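Local coordinates for phage-related protein (Bacillus cereus, PDB 4JG2), which is of unknown function but probably binds single-stranded DNA, like the Enc34 phage family of proteins, at residues A[68-73]-A[108-113]. Sequence-based numbering, arbitrary orientation.
Sequences VLIPKT and LPLRDG
K72 and D112 bring the backbones of 68-73 and 108-113 to their nearest approach, 9.3 Å between CA atoms. That spacing is too wide for direct backbone pairing: strand 125-132 lies between strands 63-71 and 111-112, and backbone hydrogen bonds join its Y126 to I70 and its F127 to R111. The two segments therefore meet through side chains reaching past the intervening strand. Lysine suits this span, for its chain is extended beyond CG and carries the ammonium group to the carboxylate, K72 NZ lying 2.8 Å from D112 OD1. The side chains cross at about a right angle, and NZ comes from above the carboxylate plane, 40° out of it, rather than within it. D112 presents the group with CG anti to its backbone N (chi1 -170°). Its OD1 also accepts the backbone N-H of D114, whose own carboxylate forms a second salt bridge with K72, while Y126 adds a cation-pi contact; K72 thus has two acidic partners and an aromatic one. Two residues back along each segment, the branched, apolar I70 and L110 meet loosely, methyl to methyl, CD1 of I70 4.3 Å from CD1 of L110, and both also pack on helix 75-96. R111 turns back on its own segment: its NH1 donates to L108 O at 2.8 Å, nearly in the guanidinium plane, and its NH2 pairs with E116. The arrangement is that of next-nearest strands in an antiparallel sheet, with a salt bridge from the loop just after strand 63-71 to strand 111-112, at the end of the sheet where strand 125-132 begins, and helix 75-96 packed against the apolar side chains.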
ATOM      1  N   VAL A  68       1.945   3.025  -3.102  1.00  7.53           N
ATOM      2  CA  VAL A  68       2.770   3.618  -2.104  1.00  7.28           C
ATOM      3  C   VAL A  68       4.224   3.566  -2.580  1.00  7.22           C
ATOM      4  O   VAL A  68       4.775   2.470  -2.822  1.00  8.73           O
ATOM      5  CB  VAL A  68       2.566   2.727  -0.855  1.00 11.76           C
ATOM      6  CG1 VAL A  68       3.335   3.217   0.314  1.00 11.73           C
ATOM      7  CG2 VAL A  68       1.066   2.585  -0.489  1.00 13.45           C
ATOM      8  N   LEU A  69       4.845   4.738  -2.716  1.00  6.95           N
ATOM      9  CA  LEU A  69       6.205   4.879  -3.203  1.00  7.09           C
ATOM     10  C   LEU A  69       7.160   4.962  -2.043  1.00  7.88           C
ATOM     11  O   LEU A  69       7.093   5.914  -1.247  1.00  8.35           O
ATOM     12  CB  LEU A  69       6.310   6.108  -4.101  1.00  8.68           C
ATOM     13  CG  LEU A  69       5.389   6.192  -5.290  1.00  9.94           C
ATOM     14  CD1 LEU A  69       5.631   7.462  -6.076  1.00 11.09           C
ATOM     15  CD2 LEU A  69       5.293   5.011  -6.166  1.00 17.12           C
ATOM     16  N   ILE A  70       8.050   3.990  -1.941  1.00  7.60           N
ATOM     17  CA  ILE A  70       9.000   3.857  -0.837  1.00  7.83           C
ATOM     18  C   ILE A  70      10.408   4.113  -1.349  1.00  7.53           C
ATOM     19  O   ILE A  70      10.899   3.376  -2.200  1.00  8.09           O
ATOM     20  CB  ILE A  70       8.905   2.414  -0.297  1.00  9.18           C
ATOM     21  CG1 ILE A  70       7.463   2.140   0.212  1.00 11.91           C
ATOM     22  CG2 ILE A  70       9.925   2.153   0.822  1.00 10.72           C
ATOM     23  CD1 ILE A  70       6.995   0.755   0.128  1.00 17.13           C
ATOM     24  N   PRO A  71      11.027   5.206  -0.892  1.00  7.95           N
ATOM     25  CA  PRO A  71      12.358   5.460  -1.424  1.00  8.29           C
ATOM     26  C   PRO A  71      13.294   4.283  -1.181  1.00  8.56           C
ATOM     27  O   PRO A  71      13.263   3.711  -0.097  1.00  9.93           O
ATOM     28  CB  PRO A  71      12.794   6.743  -0.697  1.00 12.17           C
ATOM     29  CG  PRO A  71      11.719   7.144   0.155  1.00 14.64           C
ATOM     30  CD  PRO A  71      10.581   6.227   0.071  1.00  9.23           C
ATOM     31  N   LYS A  72      14.218   4.034  -2.123  1.00  8.92           N
ATOM     32  CA  LYS A  72      15.180   2.964  -1.936  1.00  9.98           C
ATOM     33  C   LYS A  72      16.151   3.230  -0.802  1.00 10.36           C
ATOM     34  O   LYS A  72      16.802   2.321  -0.343  1.00 12.18           O
ATOM     35  CB  LYS A  72      15.878   2.685  -3.270  1.00 10.19           C
ATOM     36  CG  LYS A  72      14.941   1.986  -4.244  1.00 10.91           C
ATOM     37  CD  LYS A  72      15.621   1.523  -5.525  1.00 11.99           C
ATOM     38  CE  LYS A  72      14.671   0.723  -6.418  1.00 11.48           C
ATOM     39  NZ  LYS A  72      15.315   0.206  -7.640  1.00 12.49           N
ATOM     40  N   THR A  73      16.273   4.463  -0.366  1.00 10.65           N
ATOM     41  CA  THR A  73      17.051   4.846   0.806  1.00 12.02           C
ATOM     42  C   THR A  73      16.363   4.498   2.141  1.00 11.57           C
ATOM     43  O   THR A  73      17.013   4.547   3.186  1.00 12.52           O
ATOM     44  CB  THR A  73      17.358   6.358   0.767  1.00 12.07           C
ATOM     45  OG1 THR A  73      16.115   7.057   0.577  1.00 13.11           O
ATOM     46  CG2 THR A  73      18.324   6.731  -0.338  1.00 14.40           C
ATOM     47  N   LEU A 108       4.691 -11.306  -5.598  1.00 11.61           N
ATOM     48  CA  LEU A 108       5.164 -10.620  -4.421  1.00 11.91           C
ATOM     49  C   LEU A 108       4.915  -9.119  -4.528  1.00 10.54           C
ATOM     50  O   LEU A 108       4.916  -8.582  -5.627  1.00 11.75           O
ATOM     51  CB  LEU A 108       6.652 -10.890  -4.210  1.00 14.63           C
ATOM     52  CG  LEU A 108       7.081 -12.325  -4.039  1.00 15.94           C
ATOM     53  CD1 LEU A 108       8.608 -12.378  -3.992  1.00 23.33           C
ATOM     54  CD2 LEU A 108       6.468 -12.939  -2.814  1.00 19.46           C
ATOM     55  N   PRO A 109       4.648  -8.426  -3.417  1.00  9.68           N
ATOM     56  CA  PRO A 109       4.142  -7.052  -3.479  1.00  8.88           C
ATOM     57  C   PRO A 109       5.139  -5.915  -3.621  1.00  8.64           C
ATOM     58  O   PRO A 109       4.784  -4.835  -4.077  1.00  9.82           O
ATOM     59  CB  PRO A 109       3.323  -6.920  -2.173  1.00  9.18           C
ATOM     60  CG  PRO A 109       4.106  -7.793  -1.227  1.00  9.82           C
ATOM     61  CD  PRO A 109       4.460  -8.998  -2.078  1.00  9.35           C
ATOM     62  N   LEU A 110       6.404  -6.130  -3.200  1.00  8.84           N
ATOM     63  CA  LEU A 110       7.381  -5.007  -3.299  1.00  8.48           C
ATOM     64  C   LEU A 110       7.928  -4.953  -4.707  1.00  9.00           C
ATOM     65  O   LEU A 110       8.745  -5.791  -5.106  1.00 11.75           O
ATOM     66  CB  LEU A 110       8.472  -5.186  -2.269  1.00  9.85           C
ATOM     67  CG  LEU A 110       9.406  -4.002  -2.145  1.00 10.47           C
ATOM     68  CD1 LEU A 110       8.747  -2.839  -1.427  1.00 12.42           C
ATOM     69  CD2 LEU A 110      10.669  -4.421  -1.433  1.00 15.68           C
ATOM     70  N   ARG A 111       7.498  -3.967  -5.482  1.00  7.98           N
ATOM     71  CA  ARG A 111       7.836  -3.824  -6.900  1.00  8.16           C
ATOM     72  C   ARG A 111       8.893  -2.757  -7.077  1.00  7.60           C
ATOM     73  O   ARG A 111       9.053  -1.860  -6.254  1.00  8.60           O
ATOM     74  CB  ARG A 111       6.562  -3.448  -7.668  1.00  9.04           C
ATOM     75  CG  ARG A 111       5.356  -4.316  -7.425  1.00 11.16           C
ATOM     76  CD  ARG A 111       5.636  -5.774  -7.443  1.00 13.98           C
ATOM     77  NE  ARG A 111       6.203  -6.223  -8.689  1.00 16.93           N
ATOM     78  CZ  ARG A 111       6.338  -7.488  -9.036  1.00 21.60           C
ATOM     79  NH1 ARG A 111       5.917  -8.439  -8.208  1.00 29.21           N
ATOM     80  NH2 ARG A 111       6.840  -7.797 -10.188  1.00 25.78           N
ATOM     81  N   ASP A 112       9.644  -2.829  -8.179  1.00  8.82           N
ATOM     82  CA  ASP A 112      10.790  -1.986  -8.410  1.00  7.98           C
ATOM     83  C   ASP A 112      10.412  -0.852  -9.381  1.00  8.58           C
ATOM     84  O   ASP A 112      10.235  -1.099 -10.574  1.00  9.75           O
ATOM     85  CB  ASP A 112      11.947  -2.826  -8.962  1.00  9.93           C
ATOM     86  CG  ASP A 112      13.261  -2.086  -9.010  1.00 11.74           C
ATOM     87  OD1 ASP A 112      13.240  -0.865  -9.155  1.00 11.60           O
ATOM     88  OD2 ASP A 112      14.328  -2.711  -9.019  1.00 16.93           O
ATOM     89  N   GLY A 113      10.317   0.381  -8.884  1.00  8.11           N
ATOM     90  CA  GLY A 113       9.958   1.522  -9.696  1.00  8.70           C
ATOM     91  C   GLY A 113      10.931   1.900 -10.769  1.00  9.63           C
ATOM     92  O   GLY A 113      10.542   2.520 -11.730  1.00 12.58           O
TER